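Local coordinates for protein NADH dehydrogenase, putative (Plasmodium falciparum, PDB 5JWC) that probably oxidises NADH and passes the electrons through its bound FAD to ubiquinone, as a type II NADH dehydrogenase of the malaria parasite, at residues Leu45-Lys50 with Leu90-Gly95; Leu350-Thr355 with Gln405-Leu410; Ser389-Glu394 with Asp414-Ser419. One frame throughout, in Å; residues are numbered along the deposited sequence.

Interaction 1 (Leu45-Lys50 with Leu90-Gly95); sequences LNIDFK and LRKKNG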
loop_
_atom_site.group_PDB
_atom_site.type_symbol
_atom_site.label_atom_id
_atom_site.label_comp_id
_atom_site.label_asym_id
_atom_site.label_seq_id
_atom_site.Cartn_x
_atom_site.Cartn_y
_atom_site.Cartn_z
ATOM N N LEU A 45 -20.142 -16.453 -1.707
ATOM C CA LEU A 45 -20.970 -15.723 -0.771
ATOM C C LEU A 45 -22.338 -16.371 -0.593
ATOM O O LEU A 45 -22.952 -16.196 0.444
ATOM C CB LEU A 45 -21.161 -14.257 -1.184
ATOM C CG LEU A 45 -19.930 -13.353 -1.021
ATOM C CD1 LEU A 45 -20.237 -11.905 -1.455
ATOM C CD2 LEU A 45 -19.248 -13.436 0.352
ATOM N N ASN A 46 -22.821 -17.103 -1.596
ATOM C CA ASN A 46 -24.200 -17.615 -1.553
ATOM C C ASN A 46 -24.365 -19.138 -1.439
ATOM O O ASN A 46 -25.453 -19.612 -1.114
ATOM C CB ASN A 46 -24.968 -17.124 -2.792
ATOM C CG ASN A 46 -26.464 -17.386 -2.699
ATOM O OD1 ASN A 46 -27.127 -16.954 -1.753
ATOM N ND2 ASN A 46 -27.008 -18.071 -3.710
ATOM N N ILE A 47 -23.311 -19.898 -1.707
ATOM C CA ILE A 47 -23.414 -21.351 -1.709
ATOM C C ILE A 47 -23.564 -21.856 -0.264
ATOM O O ILE A 47 -22.924 -21.338 0.652
ATOM C CB ILE A 47 -22.201 -21.991 -2.400
ATOM C CG1 ILE A 47 -22.426 -23.492 -2.623
ATOM C CG2 ILE A 47 -20.892 -21.683 -1.639
ATOM C CD1 ILE A 47 -23.646 -23.802 -3.512
ATOM N N ASP A 48 -24.461 -22.815 -0.057
ATOM C CA ASP A 48 -24.718 -23.340 1.285
ATOM C C ASP A 48 -23.585 -24.252 1.754
ATOM O O ASP A 48 -23.427 -25.369 1.251
ATOM C CB ASP A 48 -26.046 -24.095 1.314
ATOM C CG ASP A 48 -26.570 -24.314 2.732
ATOM O OD1 ASP A 48 -25.754 -24.516 3.654
ATOM O OD2 ASP A 48 -27.809 -24.281 2.920
ATOM N N PHE A 49 -22.809 -23.788 2.727
ATOM C CA PHE A 49 -21.688 -24.568 3.247
ATOM C C PHE A 49 -22.155 -25.804 4.029
ATOM O O PHE A 49 -21.388 -26.734 4.229
ATOM C CB PHE A 49 -20.793 -23.704 4.144
ATOM C CG PHE A 49 -19.998 -22.668 3.396
ATOM C CD1 PHE A 49 -19.657 -22.856 2.068
ATOM C CD2 PHE A 49 -19.596 -21.501 4.025
ATOM C CE1 PHE A 49 -18.925 -21.887 1.377
ATOM C CE2 PHE A 49 -18.860 -20.535 3.341
ATOM C CZ PHE A 49 -18.531 -20.726 2.027
ATOM N N LYS A 50 -23.402 -25.804 4.481
ATOM C CA LYS A 50 -23.945 -26.989 5.143
ATOM C C LYS A 50 -24.190 -28.111 4.130
ATOM O O LYS A 50 -23.911 -29.279 4.412
ATOM C CB LYS A 50 -25.242 -26.652 5.882
ATOM C CG LYS A 50 -25.789 -27.783 6.755
ATOM C CD LYS A 50 -26.941 -27.279 7.629
ATOM C CE LYS A 50 -27.377 -28.321 8.660
ATOM N NZ LYS A 50 -28.283 -27.714 9.685
ATOM N N LEU A 90 -15.387 -17.243 4.831
ATOM C CA LEU A 90 -15.400 -18.707 4.797
ATOM C C LEU A 90 -16.201 -19.327 5.925
ATOM O O LEU A 90 -16.487 -20.519 5.891
ATOM C CB LEU A 90 -13.977 -19.273 4.826
ATOM C CG LEU A 90 -13.103 -19.113 3.582
ATOM C CD1 LEU A 90 -11.736 -19.739 3.790
ATOM C CD2 LEU A 90 -13.786 -19.724 2.336
ATOM N N ARG A 91 -16.563 -18.532 6.924
ATOM C CA ARG A 91 -17.252 -19.058 8.104
ATOM C C ARG A 91 -18.644 -18.447 8.209
ATOM O O ARG A 91 -18.797 -17.322 8.654
ATOM C CB ARG A 91 -16.438 -18.784 9.384
ATOM C CG ARG A 91 -15.063 -19.449 9.384
ATOM C CD ARG A 91 -14.114 -18.889 10.452
ATOM N NE ARG A 91 -13.930 -17.443 10.346
ATOM C CZ ARG A 91 -13.107 -16.864 9.474
ATOM N NH1 ARG A 91 -12.412 -17.611 8.616
ATOM N NH2 ARG A 91 -12.987 -15.542 9.448
ATOM N N LYS A 92 -19.660 -19.169 7.755
ATOM C CA LYS A 92 -21.002 -18.614 7.784
ATOM C C LYS A 92 -21.656 -18.841 9.142
ATOM O O LYS A 92 -21.178 -19.633 9.959
ATOM C CB LYS A 92 -21.849 -19.192 6.648
ATOM C CG LYS A 92 -21.528 -18.528 5.309
ATOM C CD LYS A 92 -22.249 -19.173 4.130
ATOM C CE LYS A 92 -21.934 -18.394 2.849
ATOM N NZ LYS A 92 -21.972 -19.224 1.632
ATOM N N LYS A 93 -22.727 -18.089 9.372
ATOM C CA LYS A 93 -23.391 -17.967 10.664
ATOM C C LYS A 93 -23.881 -19.310 11.210
ATOM O O LYS A 93 -23.988 -19.500 12.430
ATOM C CB LYS A 93 -24.543 -16.977 10.531
ATOM C CG LYS A 93 -25.136 -16.948 9.130
ATOM C CD LYS A 93 -25.857 -15.641 8.832
ATOM C CE LYS A 93 -24.870 -14.475 8.845
ATOM N NZ LYS A 93 -25.416 -13.241 8.213
ATOM N N ASN A 94 -24.151 -20.247 10.301
ATOM C CA ASN A 94 -24.627 -21.587 10.665
ATOM C C ASN A 94 -23.617 -22.410 11.465
ATOM O O ASN A 94 -24.005 -23.322 12.197
ATOM C CB ASN A 94 -25.024 -22.352 9.398
ATOM C CG ASN A 94 -24.105 -22.050 8.214
ATOM O OD1 ASN A 94 -22.951 -22.477 8.193
ATOM N ND2 ASN A 94 -24.613 -21.309 7.232
ATOM N N GLY A 95 -22.335 -22.079 11.325
ATOM C CA GLY A 95 -21.266 -22.867 11.917
ATOM C C GLY A 95 -20.554 -23.747 10.901
ATOM O O GLY A 95 -19.588 -24.444 11.226
#
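Lys-92 and Phe-49 take the same first-torsion well (chi1 -78° and -71°), each CG lying opposite its own carbonyl carbon and beside the backbone N. Beyond CG the lysine chain runs extended, and it crosses the Phe-49 side chain at about a right angle. Its methylenes reach the ring first at the CD2-CE2 rim, with Lys-92 CD 3.5 Å from Phe-49 CD2. Further out, Lys-92 CE makes an off-centre CH-pi contact, 4.2 Å from the centroid of the Phe-49 ring. The ammonium ends over the same face in a cation-pi contact: Lys-92 NZ stands 3.8 Å from the Phe-49 centroid and 14° off the ring normal. There it also donates to the carbonyl O of Ile-47, a bond modelled at a doubtfully short 2.5 Å from Lys-92 NZ to Ile-47 O, and weakly to Leu-45 O at 3.4 Å from NZ. Leu-44 O accepts from the same nitrogen. These carbonyls belong to the last turn of helix 38-46 and the chain leaving it. This is the helix that follows the GxGxxG turn at the FAD site, in the beta-alpha-beta crossover from strand 30-34 to strand 53-57 of the Rossmann-type fold. A positive group here would probably be favoured by the negative end of the helix dipole. Phe-49 CE2 also lies 3.5 Å from Leu-90 O, while Leu-44, Val-54 and Tyr-96 pack round the ring. An Asx turn, with Lys-50 N donating to Asp-48 OD1 at 2.8 Å, spans the backbone around Phe-49. On the partner loop a type I beta turn runs from Lys-92 to Gly-95, closed by Gly-95 N donating to Lys-92 O at 3.0 Å.

Interaction 2 (Leu350-Thr355 with Gln405-Leu410); sequences LLHEHT and QFHDYL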
loop_
_atom_site.group_PDB
_atom_site.type_symbol
_atom_site.label_atom_id
_atom_site.label_comp_id
_atom_site.label_asym_id
_atom_site.label_seq_id
_atom_site.Cartn_x
_atom_site.Cartn_y
_atom_site.Cartn_z
ATOM N N LEU A 350 -31.322 -25.097 -28.872
ATOM C CA LEU A 350 -31.847 -24.480 -30.085
ATOM C C LEU A 350 -33.353 -24.672 -30.233
ATOM O O LEU A 350 -33.859 -25.795 -30.237
ATOM C CB LEU A 350 -31.121 -25.041 -31.307
ATOM C CG LEU A 350 -29.623 -24.740 -31.356
ATOM C CD1 LEU A 350 -28.893 -25.660 -32.331
ATOM C CD2 LEU A 350 -29.390 -23.276 -31.736
ATOM N N LEU A 351 -34.054 -23.551 -30.362
ATOM C CA LEU A 351 -35.490 -23.531 -30.609
ATOM C C LEU A 351 -35.822 -24.392 -31.823
ATOM O O LEU A 351 -36.754 -25.201 -31.796
ATOM C CB LEU A 351 -35.958 -22.101 -30.862
ATOM C CG LEU A 351 -36.075 -21.185 -29.649
ATOM C CD1 LEU A 351 -36.321 -19.763 -30.089
ATOM C CD2 LEU A 351 -37.187 -21.653 -28.744
ATOM N N HIS A 352 -35.055 -24.205 -32.893
ATOM C CA HIS A 352 -35.430 -24.822 -34.156
ATOM C C HIS A 352 -35.222 -26.342 -34.153
ATOM O O HIS A 352 -35.769 -27.035 -35.005
ATOM C CB HIS A 352 -34.707 -24.155 -35.338
ATOM C CG HIS A 352 -33.270 -24.541 -35.517
ATOM N ND1 HIS A 352 -32.234 -23.844 -34.933
ATOM C CD2 HIS A 352 -32.690 -25.476 -36.308
ATOM C CE1 HIS A 352 -31.076 -24.372 -35.314
ATOM N NE2 HIS A 352 -31.334 -25.362 -36.148
ATOM N N GLU A 353 -34.474 -26.862 -33.180
ATOM C CA GLU A 353 -34.356 -28.310 -33.024
ATOM C C GLU A 353 -35.495 -28.871 -32.200
ATOM O O GLU A 353 -35.536 -30.073 -31.955
ATOM C CB GLU A 353 -33.026 -28.692 -32.376
ATOM C CG GLU A 353 -31.829 -28.435 -33.255
ATOM C CD GLU A 353 -30.525 -28.845 -32.593
ATOM O OE1 GLU A 353 -30.517 -29.059 -31.354
ATOM O OE2 GLU A 353 -29.512 -28.959 -33.318
ATOM N N HIS A 354 -36.431 -28.014 -31.796
ATOM C CA HIS A 354 -37.596 -28.460 -31.037
ATOM C C HIS A 354 -38.888 -27.857 -31.592
ATOM O O HIS A 354 -39.847 -27.616 -30.860
ATOM C CB HIS A 354 -37.430 -28.114 -29.547
ATOM C CG HIS A 354 -36.247 -28.777 -28.911
ATOM N ND1 HIS A 354 -34.953 -28.330 -29.086
ATOM C CD2 HIS A 354 -36.156 -29.890 -28.140
ATOM C CE1 HIS A 354 -34.120 -29.122 -28.438
ATOM N NE2 HIS A 354 -34.822 -30.076 -27.855
ATOM N N THR A 355 -38.898 -27.626 -32.901
ATOM C CA THR A 355 -40.011 -26.957 -33.567
ATOM C C THR A 355 -41.368 -27.610 -33.271
ATOM O O THR A 355 -42.293 -26.947 -32.792
ATOM C CB THR A 355 -39.779 -26.916 -35.089
ATOM O OG1 THR A 355 -38.440 -26.464 -35.362
ATOM C CG2 THR A 355 -40.781 -25.980 -35.766
ATOM N N GLN A 405 -42.035 -22.499 -42.103
ATOM C CA GLN A 405 -41.793 -21.073 -41.931
ATOM C C GLN A 405 -41.559 -20.768 -40.455
ATOM O O GLN A 405 -40.733 -19.927 -40.106
ATOM C CB GLN A 405 -42.971 -20.251 -42.465
ATOM C CG GLN A 405 -43.118 -20.293 -43.987
ATOM C CD GLN A 405 -44.398 -19.631 -44.468
ATOM O OE1 GLN A 405 -45.322 -19.362 -43.684
ATOM N NE2 GLN A 405 -44.453 -19.349 -45.758
ATOM N N PHE A 406 -42.307 -21.458 -39.599
ATOM C CA PHE A 406 -42.167 -21.309 -38.159
ATOM C C PHE A 406 -40.784 -21.775 -37.721
ATOM O O PHE A 406 -40.107 -21.111 -36.935
ATOM C CB PHE A 406 -43.256 -22.090 -37.427
ATOM C CG PHE A 406 -43.321 -21.791 -35.965
ATOM C CD1 PHE A 406 -43.667 -20.524 -35.522
ATOM C CD2 PHE A 406 -43.017 -22.766 -35.029
ATOM C CE1 PHE A 406 -43.721 -20.235 -34.175
ATOM C CE2 PHE A 406 -43.074 -22.483 -33.678
ATOM C CZ PHE A 406 -43.426 -21.220 -33.248
ATOM N N HIS A 407 -40.377 -22.920 -38.258
ATOM C CA HIS A 407 -39.042 -23.453 -38.058
ATOM C C HIS A 407 -37.990 -22.394 -38.407
ATOM O O HIS A 407 -37.065 -22.137 -37.632
ATOM C CB HIS A 407 -38.864 -24.714 -38.906
ATOM C CG HIS A 407 -37.456 -25.215 -38.971
ATOM N ND1 HIS A 407 -36.959 -26.151 -38.088
ATOM C CD2 HIS A 407 -36.434 -24.902 -39.803
ATOM C CE1 HIS A 407 -35.698 -26.408 -38.385
ATOM N NE2 HIS A 407 -35.352 -25.662 -39.420
ATOM N N ASP A 408 -38.138 -21.772 -39.573
ATOM C CA ASP A 408 -37.188 -20.750 -40.004
ATOM C C ASP A 408 -37.192 -19.529 -39.080
ATOM O O ASP A 408 -36.152 -18.920 -38.847
ATOM C CB ASP A 408 -37.486 -20.309 -41.438
ATOM C CG ASP A 408 -37.207 -21.400 -42.454
ATOM O OD1 ASP A 408 -36.538 -22.400 -42.108
ATOM O OD2 ASP A 408 -37.639 -21.238 -43.610
ATOM N N TYR A 409 -38.365 -19.177 -38.573
ATOM C CA TYR A 409 -38.517 -18.070 -37.645
ATOM C C TYR A 409 -37.795 -18.373 -36.332
ATOM O O TYR A 409 -37.064 -17.534 -35.816
ATOM C CB TYR A 409 -39.990 -17.792 -37.374
ATOM C CG TYR A 409 -40.250 -16.550 -36.538
ATOM C CD1 TYR A 409 -39.867 -15.289 -36.992
ATOM C CD2 TYR A 409 -40.914 -16.630 -35.318
ATOM C CE1 TYR A 409 -40.127 -14.140 -36.242
ATOM C CE2 TYR A 409 -41.175 -15.492 -34.559
ATOM C CZ TYR A 409 -40.778 -14.249 -35.023
ATOM O OH TYR A 409 -41.035 -13.114 -34.264
ATOM N N LEU A 410 -38.035 -19.565 -35.786
ATOM C CA LEU A 410 -37.354 -20.003 -34.572
ATOM C C LEU A 410 -35.845 -19.979 -34.776
ATOM O O LEU A 410 -35.094 -19.558 -33.896
ATOM C CB LEU A 410 -37.793 -21.405 -34.162
ATOM C CG LEU A 410 -39.256 -21.591 -33.780
ATOM C CD1 LEU A 410 -39.511 -23.065 -33.455
ATOM C CD2 LEU A 410 -39.676 -20.690 -32.631
#
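The backbones of 350-355 and 405-410 come closest at His-352 and Leu-410, whose CA atoms are 5.2 Å apart. Segment 405-410 is regular helix; 350-355 is an irregular turn leading into helix 355-361, with His-354 at its N-cap position. Glu-353 N and His-354 ND1 reach Leu-350 O from opposite faces of its plane, the imidazole bond being 3.0 Å from ND1 to O, so two donors grip that carbonyl oxygen. Across the contact a short polar relay forms at Thr-355: its hydroxyl accepts from the imidazole, with His-407 ND1 to Thr-355 OG1 at 3.1 Å, and donates from above the carbonyl plane to His-352 O, 2.8 Å from Thr-355 OG1. The imidazole bond probably helps to set the rotation of the His-407 ring, over one face of which His-352 CB makes a CH-pi contact, 4.2 Å from the centroid and 26° off the normal. A chi1 of 77°, with CG between the backbone N and the carbonyl carbon, brings the edge of the His-352 ring to His-407 CE1. The two imidazole planes stand at 90°. His-352 ND1 is bonded to Asp-414, and Phe-411 meets its ring edge-to-face. In the helical insertion domain of PfNDH2, this contact joins the start of helix 355-361 to one side of helix 403-416. An apolar layer lies beside the histidines. Leu-351 CB abuts Leu-410 CB at 3.8 Å, while Leu-410 CD1 reaches the turn, 3.9 Å from Thr-355 CA. The Thr-355 methyl CG2 meets the edge of the Phe-406 ring, 4.0 Å from CD2. Ile-358 of helix 355-361 also packs on Leu-351, Phe-406 and Leu-410.

Interaction 3 (Ser389-Glu394 with Asp414-Ser419); sequences SKWDYE and DKNYKS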
loop_
_atom_site.group_PDB
_atom_site.type_symbol
_atom_site.label_atom_id
_atom_site.label_comp_id
_atom_site.label_asym_id
_atom_site.label_seq_id
_atom_site.Cartn_x
_atom_site.Cartn_y
_atom_site.Cartn_z
ATOM N N SER A 389 -36.137 -9.532 -23.457
ATOM C CA SER A 389 -34.862 -8.827 -23.393
ATOM C C SER A 389 -33.889 -9.323 -24.468
ATOM O O SER A 389 -32.843 -8.723 -24.673
ATOM C CB SER A 389 -34.218 -8.981 -21.998
ATOM O OG SER A 389 -33.832 -10.330 -21.737
ATOM N N LYS A 390 -34.221 -10.429 -25.138
ATOM C CA LYS A 390 -33.312 -11.033 -26.119
ATOM C C LYS A 390 -33.859 -11.004 -27.547
ATOM O O LYS A 390 -33.096 -11.102 -28.510
ATOM C CB LYS A 390 -33.010 -12.495 -25.743
ATOM C CG LYS A 390 -32.190 -12.690 -24.454
ATOM C CD LYS A 390 -30.767 -12.217 -24.627
ATOM C CE LYS A 390 -30.009 -12.367 -23.303
ATOM N NZ LYS A 390 -28.704 -11.645 -23.347
ATOM N N TRP A 391 -35.180 -10.932 -27.670
ATOM C CA TRP A 391 -35.847 -10.941 -28.967
ATOM C C TRP A 391 -36.884 -9.832 -28.997
ATOM O O TRP A 391 -37.742 -9.743 -28.114
ATOM C CB TRP A 391 -36.513 -12.298 -29.234
ATOM C CG TRP A 391 -37.231 -12.403 -30.568
ATOM C CD1 TRP A 391 -38.581 -12.451 -30.771
ATOM C CD2 TRP A 391 -36.635 -12.477 -31.867
ATOM N NE1 TRP A 391 -38.859 -12.567 -32.110
ATOM C CE2 TRP A 391 -37.672 -12.575 -32.804
ATOM C CE3 TRP A 391 -35.310 -12.484 -32.323
ATOM C CZ2 TRP A 391 -37.441 -12.668 -34.172
ATOM C CZ3 TRP A 391 -35.079 -12.570 -33.678
ATOM C CH2 TRP A 391 -36.146 -12.666 -34.591
ATOM N N ASP A 392 -36.794 -8.978 -30.008
ATOM C CA ASP A 392 -37.763 -7.897 -30.159
ATOM C C ASP A 392 -38.993 -8.419 -30.906
ATOM O O ASP A 392 -38.993 -8.475 -32.136
ATOM C CB ASP A 392 -37.141 -6.725 -30.914
ATOM C CG ASP A 392 -37.948 -5.443 -30.785
ATOM O OD1 ASP A 392 -39.140 -5.500 -30.406
ATOM O OD2 ASP A 392 -37.373 -4.366 -31.057
ATOM N N TYR A 393 -40.034 -8.782 -30.163
ATOM C CA TYR A 393 -41.254 -9.320 -30.770
ATOM C C TYR A 393 -42.008 -8.292 -31.621
ATOM O O TYR A 393 -42.584 -8.649 -32.646
ATOM C CB TYR A 393 -42.184 -9.877 -29.693
ATOM C CG TYR A 393 -41.706 -11.181 -29.093
ATOM C CD1 TYR A 393 -42.145 -12.400 -29.595
ATOM C CD2 TYR A 393 -40.795 -11.189 -28.040
ATOM C CE1 TYR A 393 -41.715 -13.594 -29.053
ATOM C CE2 TYR A 393 -40.349 -12.379 -27.488
ATOM C CZ TYR A 393 -40.815 -13.579 -27.997
ATOM O OH TYR A 393 -40.383 -14.767 -27.469
ATOM N N GLU A 394 -42.002 -7.026 -31.210
ATOM C CA GLU A 394 -42.724 -5.991 -31.964
ATOM C C GLU A 394 -42.062 -5.670 -33.302
ATOM O O GLU A 394 -42.751 -5.432 -34.289
ATOM C CB GLU A 394 -42.903 -4.714 -31.136
ATOM C CG GLU A 394 -43.930 -4.826 -29.997
ATOM C CD GLU A 394 -43.544 -5.820 -28.908
ATOM O OE1 GLU A 394 -42.539 -5.572 -28.195
ATOM O OE2 GLU A 394 -44.249 -6.848 -28.760
ATOM N N ASP A 414 -32.847 -18.188 -32.587
ATOM C CA ASP A 414 -31.626 -18.866 -32.148
ATOM C C ASP A 414 -30.402 -18.077 -32.553
ATOM O O ASP A 414 -29.505 -17.826 -31.749
ATOM C CB ASP A 414 -31.514 -20.270 -32.744
ATOM C CG ASP A 414 -32.519 -21.236 -32.155
ATOM O OD1 ASP A 414 -32.912 -21.060 -30.992
ATOM O OD2 ASP A 414 -32.913 -22.188 -32.862
ATOM N N LYS A 415 -30.379 -17.697 -33.821
ATOM C CA LYS A 415 -29.253 -17.002 -34.413
ATOM C C LYS A 415 -29.027 -15.623 -33.772
ATOM O O LYS A 415 -27.891 -15.175 -33.629
ATOM C CB LYS A 415 -29.503 -16.896 -35.920
ATOM C CG LYS A 415 -28.384 -16.369 -36.759
ATOM C CD LYS A 415 -28.761 -16.564 -38.232
ATOM C CE LYS A 415 -27.885 -15.751 -39.164
ATOM N NZ LYS A 415 -28.133 -14.295 -38.982
ATOM N N ASN A 416 -30.115 -14.974 -33.368
ATOM C CA ASN A 416 -30.072 -13.640 -32.775
ATOM C C ASN A 416 -29.575 -13.584 -31.314
ATOM O O ASN A 416 -29.166 -12.523 -30.827
ATOM C CB ASN A 416 -31.468 -13.030 -32.853
ATOM C CG ASN A 416 -31.539 -11.660 -32.245
ATOM O OD1 ASN A 416 -32.160 -11.458 -31.192
ATOM N ND2 ASN A 416 -30.893 -10.703 -32.887
ATOM N N TYR A 417 -29.606 -14.721 -30.621
ATOM C CA TYR A 417 -29.267 -14.749 -29.191
ATOM C C TYR A 417 -27.874 -14.188 -28.916
ATOM O O TYR A 417 -26.901 -14.580 -29.542
ATOM C CB TYR A 417 -29.337 -16.170 -28.632
ATOM C CG TYR A 417 -28.873 -16.243 -27.184
ATOM C CD1 TYR A 417 -29.700 -15.813 -26.150
ATOM C CD2 TYR A 417 -27.603 -16.712 -26.860
ATOM C CE1 TYR A 417 -29.277 -15.865 -24.816
ATOM C CE2 TYR A 417 -27.170 -16.768 -25.525
ATOM C CZ TYR A 417 -28.022 -16.347 -24.518
ATOM O OH TYR A 417 -27.623 -16.378 -23.200
ATOM N N LYS A 418 -27.788 -13.254 -27.980
ATOM C CA LYS A 418 -26.483 -12.743 -27.565
ATOM C C LYS A 418 -26.202 -13.212 -26.148
ATOM O O LYS A 418 -27.049 -13.096 -25.246
ATOM C CB LYS A 418 -26.413 -11.217 -27.705
ATOM C CG LYS A 418 -26.538 -10.792 -29.179
ATOM C CD LYS A 418 -26.842 -9.322 -29.381
ATOM C CE LYS A 418 -27.062 -9.052 -30.881
ATOM N NZ LYS A 418 -28.142 -9.931 -31.463
ATOM N N SER A 419 -25.028 -13.804 -25.979
ATOM C CA SER A 419 -24.560 -14.248 -24.673
ATOM C C SER A 419 -24.463 -13.044 -23.724
ATOM O O SER A 419 -24.300 -11.910 -24.180
ATOM C CB SER A 419 -23.197 -14.941 -24.832
ATOM O OG SER A 419 -22.868 -15.747 -23.718
HETATM O O HOH W 1 -30.406 -11.649 -28.100
#
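Lys-390 lays its outer methylenes beside the Tyr-417 ring, meeting it obliquely with CE 3.9 Å from Tyr-417 CE1. A bend at chi2 (-69°) takes the chain obliquely past ring atoms CD1 and CE1, and the ammonium then donates to the backbone beyond, Lys-390 NZ to Lys-418 O being 2.9 Å. Glu-455 forms a salt bridge with the same nitrogen. At the other end of Lys-390, its carbonyl O receives a bond from water 1 (2.8 Å from Lys-390 O to the water oxygen), and the water in turn accepts from Lys-418 N at 3.1 Å, bridging the two backbones. Trp-391 turns the edge of its six-membered ring to Asn-416, whose CB lies in the indole plane, 3.7 Å from Trp-391 CZ3. Tyr-409 is bonded to the indole NE1, and Tyr-393 offers a ring face to Trp-391 CD1, so the indole has partners beyond Asn-416 as well. The loop of the helical insertion domain before helix 403-416 is thus fastened to the end of that helix and the extended chain that follows it. Lys-418 folds back there, NZ donating to Asn-416 O at 2.9 Å in the carbonyl plane, on a lone pair. Backbone oxygens near the helix end thus take up both lysine ammoniums, and Glu-455 probably offsets the charge of Lys-390.

How the interactions relate
Interactions 2 and 3 lie side by side in the helical insertion domain, their centres 14 Å apart, and both use helix 403-416: interaction 2 an earlier portion, interaction 3 its end. Asp-414 joins them directly, its OD1 probably accepting from Leu-351 N at 2.8 Å. Interaction 1 stands apart in the FAD-binding part of the fold, with nearest atoms about 20 Å from interaction 3 and about 26 Å from interaction 2. Interactions 1 and 2 are partly buried, 3 a surface contact. Interaction 2 joins leucine packing to an imidazole-hydroxyl bond; 1 and 3 each give a lysine ammonium to backbone carbonyls, over a Phe ring in 1, beside a Tyr ring with salt bridge and bridging water in 3.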